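Side-chain contact in 3-ketosteroid-delta4-5alpha-dehydrogenase (Rhodococcus jostii, PDB 4AT2), which probably catalyses the FAD-dependent introduction of the 4,5 double bond into 5alpha-3-ketosteroids during steroid catabolism: residues Q226-D231 against R254-A259. Residues are numbered along the deposited sequence; the frame is centred on the assembly and turned at random. Where two conformers were deposited one is given.
With FAD (flavin-adenine dinucleotide), chain D.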
ATOM      1  N   GLN A 226      16.126 -12.799 -19.077  1.00 13.85           N
ATOM      2  CA  GLN A 226      16.714 -11.527 -18.656  1.00 14.48           C
ATOM      3  C   GLN A 226      16.011 -10.296 -19.217  1.00 14.12           C
ATOM      4  O   GLN A 226      15.838  -9.306 -18.506  1.00 14.33           O
ATOM      5  CB  GLN A 226      18.185 -11.460 -19.075  1.00 15.51           C
ATOM      6  CG  GLN A 226      19.106 -12.411 -18.326  1.00 17.13           C
ATOM      7  CD  GLN A 226      20.441 -12.560 -19.024  1.00 18.56           C
ATOM      8  OE1 GLN A 226      21.486 -12.678 -18.383  1.00 20.92           O
ATOM      9  NE2 GLN A 226      20.415 -12.548 -20.345  1.00 19.29           N
ATOM     10  N   THR A 227      15.662 -10.325 -20.506  1.00 13.86           N
ATOM     11  CA  THR A 227      15.125  -9.142 -21.201  0.50 13.79           C
ATOM     12  C   THR A 227      14.194  -9.555 -22.342  1.00 13.45           C
ATOM     13  O   THR A 227      14.359 -10.639 -22.904  1.00 13.46           O
ATOM     14  CB  THR A 227      16.248  -8.259 -21.817  0.50 14.18           C
ATOM     15  OG1 THR A 227      16.561  -8.712 -23.136  0.50 14.78           O
ATOM     16  CG2 THR A 227      17.530  -8.278 -20.991  0.50 14.44           C
ATOM     17  N   LEU A 228      13.270  -8.675 -22.716  1.00 12.70           N
ATOM     18  CA  LEU A 228      12.392  -8.920 -23.850  1.00 12.54           C
ATOM     19  C   LEU A 228      13.039  -8.387 -25.117  1.00 12.81           C
ATOM     20  O   LEU A 228      13.788  -7.412 -25.069  1.00 13.06           O
ATOM     21  CB  LEU A 228      11.048  -8.232 -23.628  1.00 12.08           C
ATOM     22  CG  LEU A 228      10.295  -8.755 -22.387  1.00 11.79           C
ATOM     23  CD1 LEU A 228       9.153  -7.837 -21.980  1.00 11.68           C
ATOM     24  CD2 LEU A 228       9.764 -10.163 -22.619  1.00 11.85           C
ATOM     25  N   VAL A 229      12.742  -9.035 -26.241  1.00 12.88           N
ATOM     26  CA  VAL A 229      13.172  -8.565 -27.545  1.00 13.27           C
ATOM     27  C   VAL A 229      11.958  -7.960 -28.247  1.00 13.32           C
ATOM     28  O   VAL A 229      10.891  -8.573 -28.279  1.00 13.04           O
ATOM     29  CB  VAL A 229      13.725  -9.711 -28.412  1.00 13.30           C
ATOM     30  CG1 VAL A 229      14.184  -9.181 -29.766  1.00 13.71           C
ATOM     31  CG2 VAL A 229      14.875 -10.409 -27.699  1.00 13.20           C
ATOM     32  N   THR A 230      12.119  -6.754 -28.791  1.00 14.18           N
ATOM     33  CA  THR A 230      11.021  -6.088 -29.492  1.00 15.04           C
ATOM     34  C   THR A 230      11.408  -5.747 -30.932  1.00 16.16           C
ATOM     35  O   THR A 230      12.575  -5.502 -31.209  1.00 16.56           O
ATOM     36  CB  THR A 230      10.559  -4.796 -28.773  1.00 15.11           C
ATOM     37  OG1 THR A 230      11.664  -3.894 -28.634  1.00 15.62           O
ATOM     38  CG2 THR A 230       9.989  -5.112 -27.399  1.00 14.91           C
ATOM     39  N   ASP A 231      10.439  -5.738 -31.845  1.00 17.37           N
ATOM     40  CA  ASP A 231      10.718  -5.227 -33.197  1.00 19.21           C
ATOM     41  C   ASP A 231      10.459  -3.716 -33.251  1.00 20.49           C
ATOM     42  O   ASP A 231      10.160  -3.102 -32.223  1.00 20.53           O
ATOM     43  CB  ASP A 231       9.957  -6.007 -34.286  1.00 19.69           C
ATOM     44  CG  ASP A 231       8.446  -5.822 -34.217  1.00 19.58           C
ATOM     45  OD1 ASP A 231       7.956  -4.842 -33.627  1.00 20.63           O
ATOM     46  OD2 ASP A 231       7.739  -6.669 -34.786  1.00 20.20           O
ATOM     47  N   ARG A 254       4.401 -15.916 -31.973  1.00 14.76           N
ATOM     48  CA  ARG A 254       3.042 -15.463 -31.654  1.00 14.49           C
ATOM     49  C   ARG A 254       2.943 -14.753 -30.310  1.00 13.70           C
ATOM     50  O   ARG A 254       2.167 -13.817 -30.157  1.00 14.17           O
ATOM     51  CB  ARG A 254       2.058 -16.637 -31.686  1.00 14.73           C
ATOM     52  CG  ARG A 254       2.034 -17.394 -33.008  1.00 15.46           C
ATOM     53  CD  ARG A 254       0.924 -18.430 -33.020  1.00 16.06           C
ATOM     54  NE  ARG A 254       1.076 -19.393 -34.116  1.00 16.94           N
ATOM     55  CZ  ARG A 254       0.332 -20.489 -34.260  1.00 17.72           C
ATOM     56  NH1 ARG A 254      -0.636 -20.765 -33.395  1.00 18.06           N
ATOM     57  NH2 ARG A 254       0.551 -21.311 -35.284  1.00 18.64           N
ATOM     58  N   GLY A 255       3.725 -15.184 -29.326  1.00 12.90           N
ATOM     59  CA  GLY A 255       3.665 -14.511 -28.030  1.00 11.80           C
ATOM     60  C   GLY A 255       4.602 -15.049 -26.977  1.00 11.10           C
ATOM     61  O   GLY A 255       4.995 -16.215 -27.011  1.00 11.16           O
ATOM     62  N   VAL A 256       4.952 -14.165 -26.048  1.00 10.41           N
ATOM     63  CA  VAL A 256       5.714 -14.492 -24.857  1.00 10.04           C
ATOM     64  C   VAL A 256       4.737 -14.443 -23.685  1.00  9.66           C
ATOM     65  O   VAL A 256       3.979 -13.476 -23.541  1.00  9.65           O
ATOM     66  CB  VAL A 256       6.841 -13.468 -24.607  1.00  9.93           C
ATOM     67  CG1 VAL A 256       7.465 -13.658 -23.224  1.00  9.63           C
ATOM     68  CG2 VAL A 256       7.907 -13.564 -25.694  1.00 10.03           C
ATOM     69  N   VAL A 257       4.730 -15.499 -22.876  1.00  9.65           N
ATOM     70  CA  VAL A 257       3.944 -15.519 -21.630  1.00  9.37           C
ATOM     71  C   VAL A 257       4.891 -15.420 -20.435  1.00  9.22           C
ATOM     72  O   VAL A 257       5.695 -16.320 -20.200  1.00  9.45           O
ATOM     73  CB  VAL A 257       3.088 -16.800 -21.483  1.00  9.44           C
ATOM     74  CG1 VAL A 257       2.304 -16.774 -20.163  1.00  9.16           C
ATOM     75  CG2 VAL A 257       2.137 -16.960 -22.669  1.00  9.64           C
ATOM     76  N   LEU A 258       4.775 -14.332 -19.681  1.00  8.95           N
ATOM     77  CA  LEU A 258       5.552 -14.174 -18.448  1.00  8.93           C
ATOM     78  C   LEU A 258       4.837 -14.878 -17.305  1.00  8.90           C
ATOM     79  O   LEU A 258       3.689 -14.565 -16.985  1.00  8.86           O
ATOM     80  CB  LEU A 258       5.764 -12.691 -18.113  1.00  8.89           C
ATOM     81  CG  LEU A 258       6.459 -11.853 -19.200  1.00  9.07           C
ATOM     82  CD1 LEU A 258       6.498 -10.388 -18.781  1.00  9.16           C
ATOM     83  CD2 LEU A 258       7.864 -12.361 -19.472  1.00  9.20           C
ATOM     84  N   ALA A 259       5.527 -15.839 -16.698  1.00  9.09           N
ATOM     85  CA  ALA A 259       4.933 -16.700 -15.669  1.00  9.31           C
ATOM     86  C   ALA A 259       6.014 -17.082 -14.645  1.00  9.54           C
ATOM     87  O   ALA A 259       6.049 -18.198 -14.124  1.00  9.78           O
ATOM     88  CB  ALA A 259       4.317 -17.933 -16.316  1.00  9.48           C
TER
HETATM   89  PA  FAD D1492       5.813 -20.465  -9.503  1.00 11.69           P
HETATM   90  O1A FAD D1492       4.913 -21.620  -9.295  1.00 12.46           O
HETATM   91  O2A FAD D1492       6.846 -20.181  -8.495  1.00 12.25           O
HETATM   92  O5B FAD D1492       6.520 -20.644 -10.928  1.00 11.43           O
HETATM   93  C5B FAD D1492       7.413 -19.649 -11.437  1.00 11.28           C
HETATM   94  C4B FAD D1492       8.566 -20.356 -12.170  1.00 11.54           C
HETATM   95  O4B FAD D1492       9.325 -19.296 -12.791  1.00 11.14           O
HETATM   96  C3B FAD D1492       9.497 -21.036 -11.157  1.00 11.63           C
HETATM   97  O3B FAD D1492       9.702 -22.416 -11.552  1.00 11.90           O
HETATM   98  C2B FAD D1492      10.786 -20.211 -11.229  1.00 11.69           C
HETATM   99  O2B FAD D1492      11.949 -21.056 -11.020  1.00 11.83           O
HETATM  100  C1B FAD D1492      10.734 -19.667 -12.656  1.00 11.54           C
HETATM  101  N9A FAD D1492      11.524 -18.434 -12.861  1.00 11.47           N
HETATM  102  C8A FAD D1492      11.760 -17.433 -12.003  1.00 11.66           C
HETATM  103  N7A FAD D1492      12.512 -16.524 -12.621  1.00 11.94           N
HETATM  104  C5A FAD D1492      12.739 -16.949 -13.880  1.00 11.90           C
HETATM  105  C6A FAD D1492      13.426 -16.447 -14.936  1.00 12.02           C
HETATM  106  N6A FAD D1492      14.039 -15.270 -14.809  1.00 12.56           N
HETATM  107  N1A FAD D1492      13.501 -17.100 -16.108  1.00 11.69           N
HETATM  108  C2A FAD D1492      12.858 -18.318 -16.268  1.00 11.81           C
HETATM  109  N3A FAD D1492      12.159 -18.829 -15.178  1.00 11.61           N
HETATM  110  C4A FAD D1492      12.122 -18.130 -14.013  1.00 11.62           C
HETATM  111  N1  FAD D1492      -1.177 -20.319  -2.916  1.00 11.05           N
HETATM  112  C2  FAD D1492      -2.412 -20.903  -3.134  1.00 11.17           C
HETATM  113  O2  FAD D1492      -3.196 -20.369  -3.906  1.00 10.82           O
HETATM  114  N3  FAD D1492      -2.755 -22.094  -2.479  1.00 11.25           N
HETATM  115  C4  FAD D1492      -1.870 -22.679  -1.572  1.00 11.44           C
HETATM  116  O4  FAD D1492      -2.213 -23.720  -1.003  1.00 11.60           O
HETATM  117  C4X FAD D1492      -0.623 -22.084  -1.347  1.00 11.51           C
HETATM  118  N5  FAD D1492       0.252 -22.612  -0.457  1.00 12.24           N
HETATM  119  C5X FAD D1492       1.335 -21.899  -0.089  1.00 12.29           C
HETATM  120  C6  FAD D1492       2.106 -22.305   1.005  1.00 12.47           C
HETATM  121  C7  FAD D1492       3.241 -21.583   1.385  1.00 12.80           C
HETATM  122  C7M FAD D1492       3.981 -22.039   2.495  1.00 13.33           C
HETATM  123  C8  FAD D1492       3.608 -20.426   0.667  1.00 12.79           C
HETATM  124  C8M FAD D1492       4.743 -19.654   0.991  1.00 12.48           C
HETATM  125  C9  FAD D1492       2.841 -20.031  -0.432  1.00 12.40           C
HETATM  126  C9A FAD D1492       1.693 -20.749  -0.799  1.00 12.12           C
HETATM  127  N10 FAD D1492       0.925 -20.351  -1.843  1.00 11.50           N
HETATM  128  C10 FAD D1492      -0.280 -20.910  -2.019  1.00 11.42           C
HETATM  129  C1' FAD D1492       1.393 -19.371  -2.856  1.00 11.20           C
HETATM  130  C2' FAD D1492       1.710 -20.096  -4.173  1.00 11.14           C
HETATM  131  O2' FAD D1492       2.604 -21.160  -3.842  1.00 11.97           O
HETATM  132  C3' FAD D1492       2.380 -19.149  -5.181  1.00 10.51           C
HETATM  133  O3' FAD D1492       1.870 -17.807  -5.082  1.00 10.13           O
HETATM  134  C4' FAD D1492       2.171 -19.681  -6.608  1.00 10.67           C
HETATM  135  O4' FAD D1492       2.691 -21.018  -6.667  1.00 10.46           O
HETATM  136  C5' FAD D1492       2.906 -18.805  -7.625  1.00 10.44           C
HETATM  137  O5' FAD D1492       2.609 -19.297  -8.946  1.00 10.70           O
HETATM  138  P   FAD D1492       3.482 -18.799 -10.207  1.00 10.90           P
HETATM  139  O1P FAD D1492       3.406 -17.340 -10.338  1.00 10.00           O
HETATM  140  O2P FAD D1492       3.128 -19.680 -11.369  1.00 10.09           O
HETATM  141  O3P FAD D1492       5.003 -19.054  -9.676  1.00 11.06           O
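Sheet-on-sheet packing in a Rossmann-type FAD-binding domain brings Leu228, from the mixed sheet, down onto Val256 and Leu258 of the central parallel sheet. Here the two strands meet through side chains, with their backbones well apart: the CA atoms of Leu228 and Val256 stay 8.8 Å from each other, and a few methyl groups fill the interval. One branch of Leu228 does the touching. Its CD1 continues the extended side chain, anti to CA (chi2 165°), which turns CD2 out toward the parallel sheet. There CD2 meets CG1 of Val256 at 4.2 Å and CD2 of Leu258 at 4.3 Å. Those two methyls come from alternate residues on the same face of strand 255-258, and Val256 CG1 lies 4.0 Å from Leu258 CD2. The three methyls thus form a nearly equilateral triangle, with Leu228 CD2 sitting over the other two. Val256 closes it because CG1, anti to the backbone N (chi1 169°), leans along the strand toward Leu258, whereas CG2 is turned toward the Gly255 end, 4.9 Å from Leu228 CD2.

The layer extends beyond this trio. Leu471 of the adjoining strand 471-473 touches both leucines, while helix 291-297 adds Met295 to Leu228 and Ala296 to Leu258. Between the segments the chain runs through strands 236-243 and 246-252 and turns a corner at Arg254 to enter the parallel sheet. Just past that strand, Ala259 O approaches C5B of the FAD ribose at 3.3 Å. A beta meander packed on one face of a parallel nucleotide-binding sheet is characteristic of the glutathione reductase-type FAD fold.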